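Local coordinates for protein putative phosphomannomutase (Thermus thermophilus, PDB 1TUO) that probably interconverts phosphorylated sugars as a magnesium-dependent member of the phosphohexose mutase family, at residues L233-F244 / V257-F265; V270-K281 / T351-T362. All coordinates share one frame; numbering follows the deposited sequence.

Interaction 1. Residues L233-F244 / V257-F265; sequences LAVLGPETPPSF and VVLPGGVFF
Val257 meets the ring of Phe244 obliquely, its CG1 lying 4.3 Å from Phe244 CD1, where the chain enters strand 244-248. One residue on, Val258 turns its side chain to the helix end. Its CG1, set anti to the backbone N (chi1 178°), reaches Leu233 CD2 at 3.7 Å, the two side chains crossing at about a right angle, and it also touches CB of Leu236. Leu259 starts off in the other direction, yet its CD2 bends back to lie 3.9 Å from Phe244 CB.

Pro260 fills the bend formed by residues 239-243. Its CB rests against the carbonyl of Glu239, and its CG packs 3.1 Å from Ser243 O and near the CD of Pro241. Glu239 directs its carboxylate to Tyr181, and Ser243 OG bonds Val179 N, so this bend is also tied to the strand 180-183 region. Gly261 N then donates to Leu236 O at 2.9 Å, with an N-H...O angle of 155°. It approaches from above the carbonyl plane, while Glu239 N, closing the type I turn 236-239, comes from the opposite face; two donors thus hold this oxygen. Gly262 passes so close to Leu233 O (3.5 Å from its CA) that a CB would clash there, and its positive phi also suits glycine.

Gly262 and Val263 both face Leu259, forming a G1 beta bulge in the hairpin of strands 255-259 and 263-265. Helix 230-236 and its exit loop pack on this hairpin, whose strand 263-265 is the outermost of the mixed sheet in the alpha/beta/alpha domain II.

Interaction 2. Residues V270-K281 / T351-T362; sequences VLTTLALYRFRK and TSLLLLESVAAT
Glu357 OE2 is gripped by two donors from residues 270-281: Tyr277 OH at 2.6 Å meets the anti lone pair of this oxygen, and Lys281 NZ at 2.9 Å meets its syn lone pair in a salt bridge. The helical segments 270-280 and 351-362, in the alpha/beta/alpha domain III, pack at 60°, their axes 10.4 Å apart at closest approach, with Tyr277 as a knob in the hole formed by Glu357, Ser358, Ala361 and Thr362. The ring swings across to helix 348-362 because its chi1 of 177° carries CG away from the backbone N. Ser358 CA sits over the centre of one face in a CH-pi contact, 3.8 Å from the centroid, while Lys281 CG covers the opposite face toward the rim. A leucine in place of Tyr277 would probably leave Glu357 OE2 with Lys281 as its one remaining partner across this contact and open a gap beside Ser358 and Ala361. The other carboxylate oxygen, OE1, accepts from Asp169 N.

Toward the N-terminal ends the contact becomes apolar. Val270 CG1 touches Thr351 CG2, and Leu274 and Leu355 lie crosswise, their CD2 methyls 3.8 Å apart.

Following the chain from the N terminus, helix 230-236 and its exit loop run into strand 244-248, and the chain returns through strand 255-259, so that interaction 1 closes a short loop within domain II. Strand 263-265 leads directly into helix 267-280, where interaction 2 opens; it closes only at helix 348-362, after 69 intervening residues of domain III. The two contacts are therefore in series, neither nested nor crossing. Their centres lie 18 Å apart, yet they touch: Phe265 packs on Val270 and Thr273, Val257 CG2 meets Leu355 CD1 at 3.8 Å, and Pro242 leans on Val359. The domain II hairpin is thereby joined to both helices of interaction 2.

Interaction 1. Residues L233-F244 / V257-F265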
# COMPACT_ATOMS: atom_id res chain seq x y z
N LEU A 233 10.91 4.91 -16.32
CA LEU A 233 11.63 6.17 -16.29
C LEU A 233 12.06 6.51 -17.71
O LEU A 233 12.14 7.68 -18.09
CB LEU A 233 12.86 6.06 -15.38
CG LEU A 233 12.62 5.97 -13.87
CD1 LEU A 233 13.88 5.51 -13.17
CD2 LEU A 233 12.17 7.33 -13.36
N ALA A 234 12.32 5.48 -18.51
CA ALA A 234 12.74 5.68 -19.89
C ALA A 234 11.57 6.12 -20.77
O ALA A 234 11.69 7.09 -21.53
CB ALA A 234 13.34 4.39 -20.44
N VAL A 235 10.45 5.43 -20.67
CA VAL A 235 9.26 5.76 -21.46
C VAL A 235 8.79 7.19 -21.21
O VAL A 235 8.39 7.89 -22.15
CB VAL A 235 8.09 4.79 -21.14
CG1 VAL A 235 6.86 5.18 -21.94
CG2 VAL A 235 8.50 3.36 -21.47
N LEU A 236 8.82 7.64 -19.96
CA LEU A 236 8.38 8.99 -19.61
C LEU A 236 9.41 10.08 -19.91
O LEU A 236 9.08 11.26 -19.87
CB LEU A 236 7.98 9.05 -18.14
CG LEU A 236 6.54 8.65 -17.78
CD1 LEU A 236 5.58 9.73 -18.25
CD2 LEU A 236 6.19 7.31 -18.39
N GLY A 237 10.63 9.67 -20.22
CA GLY A 237 11.68 10.63 -20.51
C GLY A 237 11.27 11.75 -21.46
O GLY A 237 11.32 12.92 -21.08
N PRO A 238 10.85 11.42 -22.69
CA PRO A 238 10.43 12.41 -23.70
C PRO A 238 8.98 12.87 -23.62
O PRO A 238 8.51 13.60 -24.50
CB PRO A 238 10.74 11.69 -25.01
CG PRO A 238 10.36 10.27 -24.67
CD PRO A 238 10.97 10.08 -23.29
N GLU A 239 8.27 12.46 -22.58
CA GLU A 239 6.88 12.86 -22.42
C GLU A 239 6.76 14.30 -21.95
O GLU A 239 7.75 14.93 -21.57
CB GLU A 239 6.16 11.95 -21.43
CG GLU A 239 5.45 10.77 -22.08
CD GLU A 239 4.46 11.22 -23.14
OE1 GLU A 239 3.74 12.22 -22.89
OE2 GLU A 239 4.40 10.57 -24.20
N THR A 240 5.53 14.82 -21.97
CA THR A 240 5.27 16.18 -21.54
C THR A 240 3.99 16.24 -20.71
O THR A 240 3.07 15.45 -20.90
CB THR A 240 5.10 17.13 -22.75
OG1 THR A 240 4.01 16.68 -23.56
CG2 THR A 240 6.38 17.15 -23.58
N PRO A 241 3.93 17.19 -19.76
CA PRO A 241 2.78 17.38 -18.88
C PRO A 241 1.49 17.57 -19.69
O PRO A 241 1.53 18.06 -20.81
CB PRO A 241 3.15 18.64 -18.09
CG PRO A 241 4.64 18.55 -18.01
CD PRO A 241 5.01 18.13 -19.41
N PRO A 242 0.34 17.20 -19.11
CA PRO A 242 0.18 16.64 -17.77
C PRO A 242 0.24 15.12 -17.71
O PRO A 242 -0.22 14.51 -16.75
CB PRO A 242 -1.18 17.16 -17.35
CG PRO A 242 -1.95 17.04 -18.64
CD PRO A 242 -0.97 17.58 -19.67
N SER A 243 0.80 14.49 -18.74
CA SER A 243 0.90 13.04 -18.77
C SER A 243 1.85 12.54 -17.69
O SER A 243 2.81 13.22 -17.33
CB SER A 243 1.40 12.57 -20.14
OG SER A 243 0.46 12.88 -21.15
N PHE A 244 1.57 11.36 -17.16
CA PHE A 244 2.42 10.79 -16.13
C PHE A 244 2.17 9.30 -16.00
O PHE A 244 1.23 8.75 -16.57
CB PHE A 244 2.20 11.49 -14.78
CG PHE A 244 0.85 11.27 -14.17
CD1 PHE A 244 0.68 10.35 -13.13
CD2 PHE A 244 -0.25 12.00 -14.59
CE1 PHE A 244 -0.56 10.17 -12.52
CE2 PHE A 244 -1.50 11.83 -13.99
CZ PHE A 244 -1.65 10.91 -12.95
N VAL A 257 5.16 7.06 -8.57
CA VAL A 257 4.86 7.92 -9.71
C VAL A 257 6.11 8.36 -10.49
O VAL A 257 7.14 8.66 -9.90
CB VAL A 257 4.10 9.18 -9.25
CG1 VAL A 257 3.94 10.17 -10.40
CG2 VAL A 257 2.73 8.79 -8.70
N VAL A 258 5.99 8.40 -11.81
CA VAL A 258 7.09 8.85 -12.66
C VAL A 258 6.55 9.96 -13.55
O VAL A 258 5.54 9.80 -14.24
CB VAL A 258 7.66 7.72 -13.54
CG1 VAL A 258 8.77 8.28 -14.44
CG2 VAL A 258 8.23 6.62 -12.65
N LEU A 259 7.23 11.10 -13.53
CA LEU A 259 6.81 12.26 -14.31
C LEU A 259 7.63 12.45 -15.57
O LEU A 259 8.70 11.85 -15.72
CB LEU A 259 6.90 13.52 -13.44
CG LEU A 259 6.13 13.52 -12.11
CD1 LEU A 259 6.40 14.82 -11.38
CD2 LEU A 259 4.64 13.34 -12.37
N PRO A 260 7.13 13.26 -16.51
CA PRO A 260 7.83 13.53 -17.76
C PRO A 260 9.27 13.91 -17.46
O PRO A 260 9.54 14.65 -16.51
CB PRO A 260 7.03 14.68 -18.36
CG PRO A 260 5.64 14.33 -17.95
CD PRO A 260 5.81 13.92 -16.50
N GLY A 261 10.20 13.41 -18.27
CA GLY A 261 11.60 13.69 -18.05
C GLY A 261 12.20 12.58 -17.21
O GLY A 261 13.39 12.59 -16.88
N GLY A 262 11.37 11.60 -16.88
CA GLY A 262 11.84 10.48 -16.08
C GLY A 262 12.18 10.92 -14.67
O GLY A 262 13.26 10.62 -14.16
N VAL A 263 11.27 11.65 -14.05
CA VAL A 263 11.47 12.14 -12.70
C VAL A 263 10.59 11.36 -11.72
O VAL A 263 9.37 11.27 -11.91
CB VAL A 263 11.14 13.64 -12.57
CG1 VAL A 263 11.34 14.09 -11.14
CG2 VAL A 263 12.01 14.45 -13.52
N PHE A 264 11.20 10.81 -10.69
CA PHE A 264 10.46 10.07 -9.68
C PHE A 264 9.72 11.03 -8.75
O PHE A 264 10.27 12.03 -8.30
CB PHE A 264 11.40 9.18 -8.87
CG PHE A 264 10.70 8.31 -7.88
CD1 PHE A 264 9.77 7.37 -8.30
CD2 PHE A 264 10.98 8.43 -6.52
CE1 PHE A 264 9.11 6.56 -7.38
CE2 PHE A 264 10.33 7.62 -5.59
CZ PHE A 264 9.40 6.68 -6.02
N PHE A 265 8.46 10.71 -8.47
CA PHE A 265 7.60 11.50 -7.59
C PHE A 265 7.31 10.52 -6.44
O PHE A 265 6.50 9.60 -6.59
CB PHE A 265 6.32 11.86 -8.36
CG PHE A 265 5.48 12.94 -7.72
CD1 PHE A 265 5.89 14.27 -7.72
CD2 PHE A 265 4.24 12.62 -7.18
CE1 PHE A 265 5.07 15.27 -7.20
CE2 PHE A 265 3.42 13.61 -6.65
CZ PHE A 265 3.83 14.94 -6.67

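Interaction 2. Residues V270-K281 / T351-T362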
# COMPACT_ATOMS: atom_id res chain seq x y z
N VAL A 270 3.37 12.30 -3.11
CA VAL A 270 2.02 11.85 -3.43
C VAL A 270 1.07 12.11 -2.28
O VAL A 270 -0.02 12.66 -2.47
CB VAL A 270 1.99 10.35 -3.75
CG1 VAL A 270 0.55 9.82 -3.73
CG2 VAL A 270 2.62 10.10 -5.11
N LEU A 271 1.47 11.70 -1.08
CA LEU A 271 0.62 11.87 0.09
C LEU A 271 0.26 13.32 0.38
O LEU A 271 -0.92 13.63 0.59
CB LEU A 271 1.30 11.26 1.33
CG LEU A 271 0.50 11.38 2.63
CD1 LEU A 271 -0.84 10.66 2.51
CD2 LEU A 271 1.33 10.79 3.76
N THR A 272 1.25 14.20 0.38
CA THR A 272 0.97 15.61 0.66
C THR A 272 0.17 16.28 -0.46
O THR A 272 -0.69 17.12 -0.19
CB THR A 272 2.27 16.41 0.92
OG1 THR A 272 3.15 16.29 -0.21
CG2 THR A 272 2.97 15.87 2.16
N THR A 273 0.46 15.92 -1.71
CA THR A 273 -0.26 16.49 -2.84
C THR A 273 -1.73 16.10 -2.74
O THR A 273 -2.62 16.93 -2.94
CB THR A 273 0.32 15.99 -4.19
OG1 THR A 273 1.66 16.48 -4.35
CG2 THR A 273 -0.53 16.49 -5.35
N LEU A 274 -2.00 14.83 -2.42
CA LEU A 274 -3.38 14.37 -2.31
C LEU A 274 -4.04 14.91 -1.04
O LEU A 274 -5.25 15.15 -1.02
CB LEU A 274 -3.44 12.83 -2.33
CG LEU A 274 -3.16 12.21 -3.70
CD1 LEU A 274 -3.34 10.69 -3.62
CD2 LEU A 274 -4.11 12.79 -4.76
N ALA A 275 -3.26 15.12 0.01
CA ALA A 275 -3.84 15.66 1.24
C ALA A 275 -4.32 17.08 0.94
O ALA A 275 -5.41 17.48 1.35
CB ALA A 275 -2.81 15.68 2.37
N LEU A 276 -3.50 17.83 0.22
CA LEU A 276 -3.85 19.21 -0.12
C LEU A 276 -5.08 19.25 -1.01
O LEU A 276 -6.00 20.03 -0.77
CB LEU A 276 -2.69 19.89 -0.85
CG LEU A 276 -2.94 21.33 -1.32
CD1 LEU A 276 -3.23 22.22 -0.12
CD2 LEU A 276 -1.71 21.84 -2.07
N TYR A 277 -5.09 18.42 -2.04
CA TYR A 277 -6.21 18.36 -2.96
C TYR A 277 -7.52 18.01 -2.25
O TYR A 277 -8.53 18.68 -2.44
CB TYR A 277 -5.93 17.33 -4.06
CG TYR A 277 -7.08 17.16 -5.03
CD1 TYR A 277 -7.78 15.95 -5.11
CD2 TYR A 277 -7.48 18.21 -5.85
CE1 TYR A 277 -8.86 15.80 -5.98
CE2 TYR A 277 -8.56 18.07 -6.72
CZ TYR A 277 -9.24 16.87 -6.78
OH TYR A 277 -10.32 16.74 -7.63
N ARG A 278 -7.50 16.97 -1.43
CA ARG A 278 -8.70 16.55 -0.72
C ARG A 278 -9.16 17.61 0.27
O ARG A 278 -10.36 17.85 0.43
CB ARG A 278 -8.47 15.21 -0.02
CG ARG A 278 -8.45 14.02 -0.98
CD ARG A 278 -7.88 12.76 -0.34
NE ARG A 278 -8.74 12.14 0.67
CZ ARG A 278 -9.87 11.48 0.41
NH1 ARG A 278 -10.30 11.34 -0.84
NH2 ARG A 278 -10.56 10.92 1.40
N PHE A 279 -8.20 18.26 0.94
CA PHE A 279 -8.55 19.30 1.89
C PHE A 279 -9.24 20.45 1.17
O PHE A 279 -10.25 20.98 1.64
CB PHE A 279 -7.31 19.84 2.59
CG PHE A 279 -7.58 21.04 3.45
CD1 PHE A 279 -8.07 20.88 4.74
CD2 PHE A 279 -7.39 22.32 2.95
CE1 PHE A 279 -8.37 21.99 5.52
CE2 PHE A 279 -7.69 23.44 3.73
CZ PHE A 279 -8.18 23.27 5.02
N ARG A 280 -8.69 20.84 0.02
CA ARG A 280 -9.27 21.94 -0.74
C ARG A 280 -10.64 21.59 -1.32
O ARG A 280 -11.43 22.48 -1.62
CB ARG A 280 -8.30 22.40 -1.84
CG ARG A 280 -7.03 23.05 -1.28
CD ARG A 280 -5.99 23.40 -2.34
NE ARG A 280 -6.34 24.57 -3.14
CZ ARG A 280 -5.50 25.17 -3.99
NH1 ARG A 280 -4.27 24.69 -4.14
NH2 ARG A 280 -5.89 26.23 -4.68
N LYS A 281 -10.92 20.30 -1.48
CA LYS A 281 -12.22 19.87 -1.99
C LYS A 281 -13.26 19.95 -0.89
O LYS A 281 -14.46 19.76 -1.14
CB LYS A 281 -12.17 18.43 -2.52
CG LYS A 281 -11.64 18.30 -3.93
CD LYS A 281 -11.78 16.88 -4.46
CE LYS A 281 -13.24 16.47 -4.59
NZ LYS A 281 -13.40 15.10 -5.16
N THR A 351 -5.71 5.41 -5.38
CA THR A 351 -4.70 6.46 -5.30
C THR A 351 -4.35 6.94 -6.70
O THR A 351 -4.22 8.15 -6.94
CB THR A 351 -3.40 5.97 -4.62
OG1 THR A 351 -3.67 5.60 -3.27
CG2 THR A 351 -2.37 7.09 -4.60
N SER A 352 -4.20 6.00 -7.62
CA SER A 352 -3.87 6.36 -9.00
C SER A 352 -4.97 7.23 -9.58
O SER A 352 -4.70 8.25 -10.22
CB SER A 352 -3.72 5.10 -9.85
OG SER A 352 -2.61 4.33 -9.41
N LEU A 353 -6.22 6.83 -9.37
CA LEU A 353 -7.35 7.59 -9.90
C LEU A 353 -7.49 8.97 -9.27
O LEU A 353 -7.88 9.92 -9.95
CB LEU A 353 -8.64 6.78 -9.75
CG LEU A 353 -8.65 5.52 -10.62
CD1 LEU A 353 -9.82 4.60 -10.27
CD2 LEU A 353 -8.71 5.94 -12.09
N LEU A 354 -7.18 9.11 -7.98
CA LEU A 354 -7.27 10.42 -7.34
C LEU A 354 -6.15 11.33 -7.85
O LEU A 354 -6.33 12.54 -7.99
CB LEU A 354 -7.20 10.30 -5.82
CG LEU A 354 -8.46 9.70 -5.17
CD1 LEU A 354 -8.19 9.37 -3.71
CD2 LEU A 354 -9.62 10.69 -5.30
N LEU A 355 -4.98 10.75 -8.13
CA LEU A 355 -3.89 11.55 -8.66
C LEU A 355 -4.34 12.10 -10.01
O LEU A 355 -4.17 13.27 -10.32
CB LEU A 355 -2.62 10.71 -8.84
CG LEU A 355 -1.91 10.40 -7.52
CD1 LEU A 355 -0.86 9.32 -7.72
CD2 LEU A 355 -1.29 11.69 -6.98
N LEU A 356 -4.94 11.22 -10.81
CA LEU A 356 -5.46 11.59 -12.12
C LEU A 356 -6.52 12.69 -11.97
O LEU A 356 -6.53 13.67 -12.72
CB LEU A 356 -6.05 10.35 -12.80
CG LEU A 356 -6.54 10.49 -14.25
CD1 LEU A 356 -5.39 10.88 -15.16
CD2 LEU A 356 -7.14 9.15 -14.69
N GLU A 357 -7.40 12.53 -10.98
CA GLU A 357 -8.44 13.53 -10.74
C GLU A 357 -7.83 14.88 -10.38
O GLU A 357 -8.22 15.91 -10.93
CB GLU A 357 -9.37 13.09 -9.61
CG GLU A 357 -10.58 14.02 -9.42
CD GLU A 357 -11.42 13.66 -8.20
OE1 GLU A 357 -11.93 12.52 -8.13
OE2 GLU A 357 -11.59 14.53 -7.31
N SER A 358 -6.87 14.87 -9.46
CA SER A 358 -6.22 16.11 -9.01
C SER A 358 -5.62 16.90 -10.17
O SER A 358 -5.75 18.13 -10.23
CB SER A 358 -5.11 15.81 -7.98
OG SER A 358 -3.98 15.22 -8.60
N VAL A 359 -4.95 16.21 -11.08
CA VAL A 359 -4.33 16.89 -12.21
C VAL A 359 -5.39 17.53 -13.10
O VAL A 359 -5.25 18.67 -13.53
CB VAL A 359 -3.47 15.91 -13.03
CG1 VAL A 359 -2.95 16.60 -14.29
CG2 VAL A 359 -2.29 15.42 -12.17
N ALA A 360 -6.46 16.79 -13.37
CA ALA A 360 -7.53 17.30 -14.22
C ALA A 360 -8.28 18.47 -13.58
O ALA A 360 -8.51 19.50 -14.21
CB ALA A 360 -8.50 16.18 -14.56
N ALA A 361 -8.65 18.31 -12.31
CA ALA A 361 -9.39 19.34 -11.59
C ALA A 361 -8.59 20.62 -11.35
O ALA A 361 -9.11 21.72 -11.54
CB ALA A 361 -9.89 18.78 -10.26
N THR A 362 -7.34 20.49 -10.92
CA THR A 362 -6.52 21.66 -10.66
C THR A 362 -5.97 22.29 -11.93
O THR A 362 -5.77 23.51 -11.99
CB THR A 362 -5.31 21.33 -9.75
OG1 THR A 362 -4.42 20.43 -10.43
CG2 THR A 362 -5.78 20.70 -8.44